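PDB 1OQJ: glucocorticoid modulatory element-binding protein 1, which binds glucocorticoid modulatory elements in promoter DNA through its SAND domain, raises sensitivity to low glucocorticoid levels, and is an essential auxiliary factor for parvovirus replication. Local coordinates for residues S17-L22 with C35-N39; F26-G30 with V88-C93. One frame throughout, in Å; residues are numbered along the deposited sequence.

Contact 1: S17-L22 with C35-N39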
loop_
_atom_site.group_PDB
_atom_site.type_symbol
_atom_site.label_atom_id
_atom_site.label_comp_id
_atom_site.label_asym_id
_atom_site.label_seq_id
_atom_site.Cartn_x
_atom_site.Cartn_y
_atom_site.Cartn_z
ATOM N N SER A 17 -8.892 8.111 -6.853
ATOM C CA SER A 17 -8.719 6.786 -7.445
ATOM C C SER A 17 -8.914 5.676 -6.414
ATOM O O SER A 17 -8.509 5.813 -5.256
ATOM C CB SER A 17 -7.323 6.661 -8.063
ATOM O OG SER A 17 -7.149 7.580 -9.132
ATOM N N LYS A 18 -9.531 4.578 -6.846
ATOM C CA LYS A 18 -9.784 3.429 -5.977
ATOM C C LYS A 18 -9.008 2.211 -6.458
ATOM O O LYS A 18 -8.870 1.982 -7.660
ATOM C CB LYS A 18 -11.276 3.081 -5.959
ATOM C CG LYS A 18 -12.165 4.149 -5.340
ATOM C CD LYS A 18 -13.615 3.690 -5.245
ATOM C CE LYS A 18 -14.269 3.576 -6.610
ATOM N NZ LYS A 18 -15.695 3.152 -6.497
ATOM N N ALA A 19 -8.515 1.424 -5.511
ATOM C CA ALA A 19 -7.769 0.220 -5.839
ATOM C C ALA A 19 -7.916 -0.775 -4.701
ATOM O O ALA A 19 -8.594 -0.497 -3.705
ATOM C CB ALA A 19 -6.302 0.554 -6.071
ATOM N N ILE A 20 -7.289 -1.935 -4.857
ATOM C CA ILE A 20 -7.354 -2.982 -3.845
ATOM C C ILE A 20 -5.956 -3.420 -3.443
ATOM O O ILE A 20 -5.138 -3.771 -4.291
ATOM C CB ILE A 20 -8.123 -4.209 -4.378
ATOM C CG1 ILE A 20 -9.541 -3.795 -4.772
ATOM C CG2 ILE A 20 -8.170 -5.309 -3.323
ATOM C CD1 ILE A 20 -10.337 -4.907 -5.420
ATOM N N LEU A 21 -5.682 -3.388 -2.144
ATOM C CA LEU A 21 -4.384 -3.806 -1.628
ATOM C C LEU A 21 -4.449 -5.289 -1.268
ATOM O O LEU A 21 -5.259 -5.682 -0.432
ATOM C CB LEU A 21 -4.030 -2.998 -0.369
ATOM C CG LEU A 21 -2.721 -3.359 0.347
ATOM C CD1 LEU A 21 -1.539 -2.963 -0.519
ATOM C CD2 LEU A 21 -2.644 -2.637 1.689
ATOM N N LEU A 22 -3.620 -6.110 -1.912
ATOM C CA LEU A 22 -3.577 -7.540 -1.599
ATOM C C LEU A 22 -2.618 -7.619 -0.416
ATOM O O LEU A 22 -1.399 -7.511 -0.578
ATOM C CB LEU A 22 -3.053 -8.339 -2.796
ATOM C CG LEU A 22 -3.843 -8.135 -4.091
ATOM C CD1 LEU A 22 -3.321 -9.092 -5.149
ATOM C CD2 LEU A 22 -5.334 -8.367 -3.851
ATOM N N CYS A 35 1.571 -5.135 -5.377
ATOM C CA CYS A 35 0.586 -5.609 -4.420
ATOM C C CYS A 35 -0.724 -4.832 -4.475
ATOM O O CYS A 35 -1.602 -5.022 -3.635
ATOM C CB CYS A 35 1.168 -5.522 -3.006
ATOM S SG CYS A 35 1.663 -3.853 -2.485
ATOM N N VAL A 36 -0.856 -3.958 -5.464
ATOM C CA VAL A 36 -2.066 -3.161 -5.612
ATOM C C VAL A 36 -2.784 -3.499 -6.913
ATOM O O VAL A 36 -2.188 -3.433 -7.987
ATOM C CB VAL A 36 -1.740 -1.653 -5.621
ATOM C CG1 VAL A 36 -2.997 -0.847 -5.904
ATOM C CG2 VAL A 36 -1.136 -1.244 -4.285
ATOM N N LYS A 37 -4.057 -3.873 -6.817
ATOM C CA LYS A 37 -4.831 -4.185 -8.013
ATOM C C LYS A 37 -5.541 -2.898 -8.429
ATOM O O LYS A 37 -6.337 -2.339 -7.669
ATOM C CB LYS A 37 -5.845 -5.297 -7.724
ATOM C CG LYS A 37 -6.625 -5.782 -8.947
ATOM C CD LYS A 37 -7.490 -6.993 -8.605
ATOM C CE LYS A 37 -8.311 -7.453 -9.804
ATOM N NZ LYS A 37 -9.360 -6.463 -10.198
ATOM N N PHE A 38 -5.228 -2.428 -9.633
ATOM C CA PHE A 38 -5.796 -1.199 -10.171
ATOM C C PHE A 38 -6.125 -1.449 -11.638
ATOM O O PHE A 38 -5.230 -1.718 -12.441
ATOM C CB PHE A 38 -4.767 -0.075 -10.037
ATOM C CG PHE A 38 -5.283 1.279 -10.421
ATOM C CD1 PHE A 38 -6.437 1.794 -9.839
ATOM C CD2 PHE A 38 -4.582 2.063 -11.332
ATOM C CE1 PHE A 38 -6.889 3.081 -10.157
ATOM C CE2 PHE A 38 -5.023 3.349 -11.657
ATOM C CZ PHE A 38 -6.179 3.856 -11.067
ATOM N N ASN A 39 -7.408 -1.368 -11.974
ATOM C CA ASN A 39 -7.875 -1.615 -13.335
ATOM C C ASN A 39 -7.430 -2.985 -13.841
ATOM O O ASN A 39 -6.978 -3.145 -14.978
ATOM C CB ASN A 39 -7.410 -0.501 -14.275
ATOM C CG ASN A 39 -8.094 0.817 -13.976
ATOM O OD1 ASN A 39 -9.290 0.848 -13.680
ATOM N ND2 ASN A 39 -7.346 1.910 -14.054
#
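F38 turns the edge of its phenyl ring to the backbone of K18. The K18 carbonyl oxygen lies near the ring plane, 3.3 Å from F38 CD1, so the meeting is an edge contact and not a stack. CG of F38 stands anti to its backbone N (chi1 -174°), which carries the ring across to strand 17-22. The methyl of A19 reaches the same ring obliquely. It also packs against one branch of V36, with A19 CB 3.6 Å from V36 CG1. The carbonyl oxygen of K37 comes closer still, 3.3 Å from A19 CB.

Farther along, L21 sends one branch over the opposing strand. Its CD1 lies 3.9 Å from C35 SG and somewhat farther from V36 CG2. L21 and V36 form an antiparallel non-hydrogen-bonded pair, with both side chains on one face of the sheet. I20 and K37 form the adjoining hydrogen-bonded pair, and their side chains lie on the other face. There, I20 CB and K37 CB sit 4.2 Å apart, and the lysine chain then runs away from strand 17-22.

These two strands are the central pair of the four-stranded antiparallel sheet of the SAND domain. Strand 9-14 flanks 17-22, and strand 41-43 flanks 36-38. At the start of 36-38, C35 and V36 both face I43 in a classic beta bulge.

Three backbone bonds join the segments. K37 N gives a short, nearly straight bond of 2.7 Å to I20 O (170° at the hydrogen). I20 N returns one to K37 O at 3.0 Å. L22 N reaches C35 O at 2.9 Å. Helix 45-51 packs on the A19 and F38 side, where F48 meets the F38 ring edge-to-face.

Contact 2: F26-G30 with V88-C93. With ZN (zinc ion), chain C.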
loop_
_atom_site.group_PDB
_atom_site.type_symbol
_atom_site.label_atom_id
_atom_site.label_comp_id
_atom_site.label_asym_id
_atom_site.label_seq_id
_atom_site.Cartn_x
_atom_site.Cartn_y
_atom_site.Cartn_z
ATOM N N PHE A 26 1.706 -7.465 0.244
ATOM C CA PHE A 26 2.193 -6.191 0.781
ATOM C C PHE A 26 3.413 -6.467 1.668
ATOM O O PHE A 26 3.321 -6.475 2.894
ATOM C CB PHE A 26 1.050 -5.558 1.582
ATOM C CG PHE A 26 1.336 -4.175 2.105
ATOM C CD1 PHE A 26 1.838 -3.181 1.269
ATOM C CD2 PHE A 26 1.012 -3.845 3.418
ATOM C CE1 PHE A 26 2.008 -1.875 1.731
ATOM C CE2 PHE A 26 1.176 -2.539 3.893
ATOM C CZ PHE A 26 1.675 -1.555 3.044
ATOM N N VAL A 27 4.556 -6.679 1.023
ATOM C CA VAL A 27 5.805 -7.013 1.703
ATOM C C VAL A 27 6.763 -5.830 1.811
ATOM O O VAL A 27 6.908 -5.053 0.869
ATOM C CB VAL A 27 6.502 -8.178 0.953
ATOM C CG1 VAL A 27 7.808 -8.547 1.631
ATOM C CG2 VAL A 27 5.568 -9.382 0.902
ATOM N N CYS A 28 7.414 -5.696 2.962
ATOM C CA CYS A 28 8.358 -4.599 3.169
ATOM C C CYS A 28 9.418 -4.605 2.070
ATOM O O CYS A 28 9.918 -5.665 1.696
ATOM C CB CYS A 28 9.032 -4.747 4.528
ATOM S SG CYS A 28 10.292 -3.499 4.857
ATOM N N PRO A 29 9.824 -3.415 1.581
ATOM C CA PRO A 29 9.388 -2.065 1.959
ATOM C C PRO A 29 8.172 -1.539 1.195
ATOM O O PRO A 29 7.889 -0.336 1.212
ATOM C CB PRO A 29 10.633 -1.233 1.693
ATOM C CG PRO A 29 11.134 -1.843 0.430
ATOM C CD PRO A 29 10.975 -3.342 0.662
ATOM N N GLY A 30 7.481 -2.444 0.509
ATOM C CA GLY A 30 6.277 -2.109 -0.230
ATOM C C GLY A 30 6.300 -1.189 -1.436
ATOM O O GLY A 30 5.588 -1.445 -2.408
ATOM N N VAL A 88 10.339 -10.307 7.893
ATOM C CA VAL A 88 10.708 -9.891 6.546
ATOM C C VAL A 88 10.748 -8.367 6.488
ATOM O O VAL A 88 9.707 -7.710 6.493
ATOM C CB VAL A 88 9.688 -10.434 5.523
ATOM C CG1 VAL A 88 10.046 -9.966 4.124
ATOM C CG2 VAL A 88 9.659 -11.957 5.590
ATOM N N CYS A 89 11.956 -7.816 6.431
ATOM C CA CYS A 89 12.140 -6.368 6.412
ATOM C C CYS A 89 13.415 -5.979 5.664
ATOM O O CYS A 89 14.415 -6.698 5.705
ATOM C CB CYS A 89 12.199 -5.854 7.857
ATOM S SG CYS A 89 12.359 -4.061 8.061
ATOM N N SER A 90 13.378 -4.837 4.981
ATOM C CA SER A 90 14.534 -4.361 4.227
ATOM C C SER A 90 15.336 -3.339 5.020
ATOM O O SER A 90 16.438 -2.964 4.619
ATOM C CB SER A 90 14.083 -3.702 2.932
ATOM O OG SER A 90 13.375 -2.508 3.223
ATOM N N ASN A 91 14.768 -2.876 6.128
ATOM C CA ASN A 91 15.418 -1.886 6.976
ATOM C C ASN A 91 15.460 -0.521 6.291
ATOM O O ASN A 91 16.254 0.341 6.668
ATOM C CB ASN A 91 16.840 -2.337 7.320
ATOM C CG ASN A 91 16.876 -3.710 7.959
ATOM O OD1 ASN A 91 16.315 -3.923 9.032
ATOM N ND2 ASN A 91 17.541 -4.655 7.297
ATOM N N THR A 92 14.612 -0.332 5.283
ATOM C CA THR A 92 14.547 0.937 4.563
ATOM C C THR A 92 13.110 1.440 4.534
ATOM O O THR A 92 12.807 2.450 3.904
ATOM C CB THR A 92 15.031 0.799 3.103
ATOM O OG1 THR A 92 14.135 -0.051 2.376
ATOM C CG2 THR A 92 16.433 0.213 3.058
ATOM N N CYS A 93 12.231 0.728 5.230
ATOM C CA CYS A 93 10.820 1.084 5.273
ATOM C C CYS A 93 10.559 2.344 6.084
ATOM O O CYS A 93 9.498 2.956 5.964
ATOM C CB CYS A 93 10.008 -0.084 5.838
ATOM S SG CYS A 93 10.593 -0.708 7.428
HETATM ZN ZN ZN C . 10.454 -3.041 7.085
HETATM O O HOH W 1 7.235 -7.667 5.148
#
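V88 CG1 packs on V27 CG1, 3.6 Å away, beside the zinc-binding motif of this SAND structure. The motif has three cysteines and a histidine, C28, H85, C89 and C93. The carbonyl oxygen of V88 takes a hydrogen bond from a water that in turn accepts one from the N-H of C28. C89 binds zinc through SG at 2.4 Å. Its sulfur also receives a weak hydrogen bond from N91 N.

S90 gives its backbone N-H to C28 SG, 3.4 Å away and fairly straight. C28 SG binds the zinc too, at 2.3 Å, so this N-H would be expected to draw off some of the thiolate charge. The S90 hydroxyl lies against the ring of P29, which follows a cis peptide bond, with OG 3.4 Å from P29 CB. The T92 side chain lies alongside that of P29, pointing the same way, and its OG1 is hydrogen bonded to S90 OG at 2.7 Å. C93 brings its SG to zinc at 2.4 Å, while C93 CB sits 3.6 Å from C28 SG.

Contact 1 lies within the four-stranded antiparallel sheet, while contact 2 joins two loops at the zinc ion. Their centres are about 19 Å apart, on opposite sides of the chain's centre. In sequence the segments alternate: 17-22, 26-30, 35-39, then 88-93. F26, at the start of 26-30, packs on contact 1: its CD1 lies 3.8 Å from both L21 CD1 and C35 SG. The loop between the paired strands supplies C28, and the chain beyond helix 71-76 supplies H85, C89 and C93, so the zinc ties the C-terminal part to that loop. Contact 2 also adjoins a DNA-binding residue, K61, whose side chain is about 5 Å from that of C93.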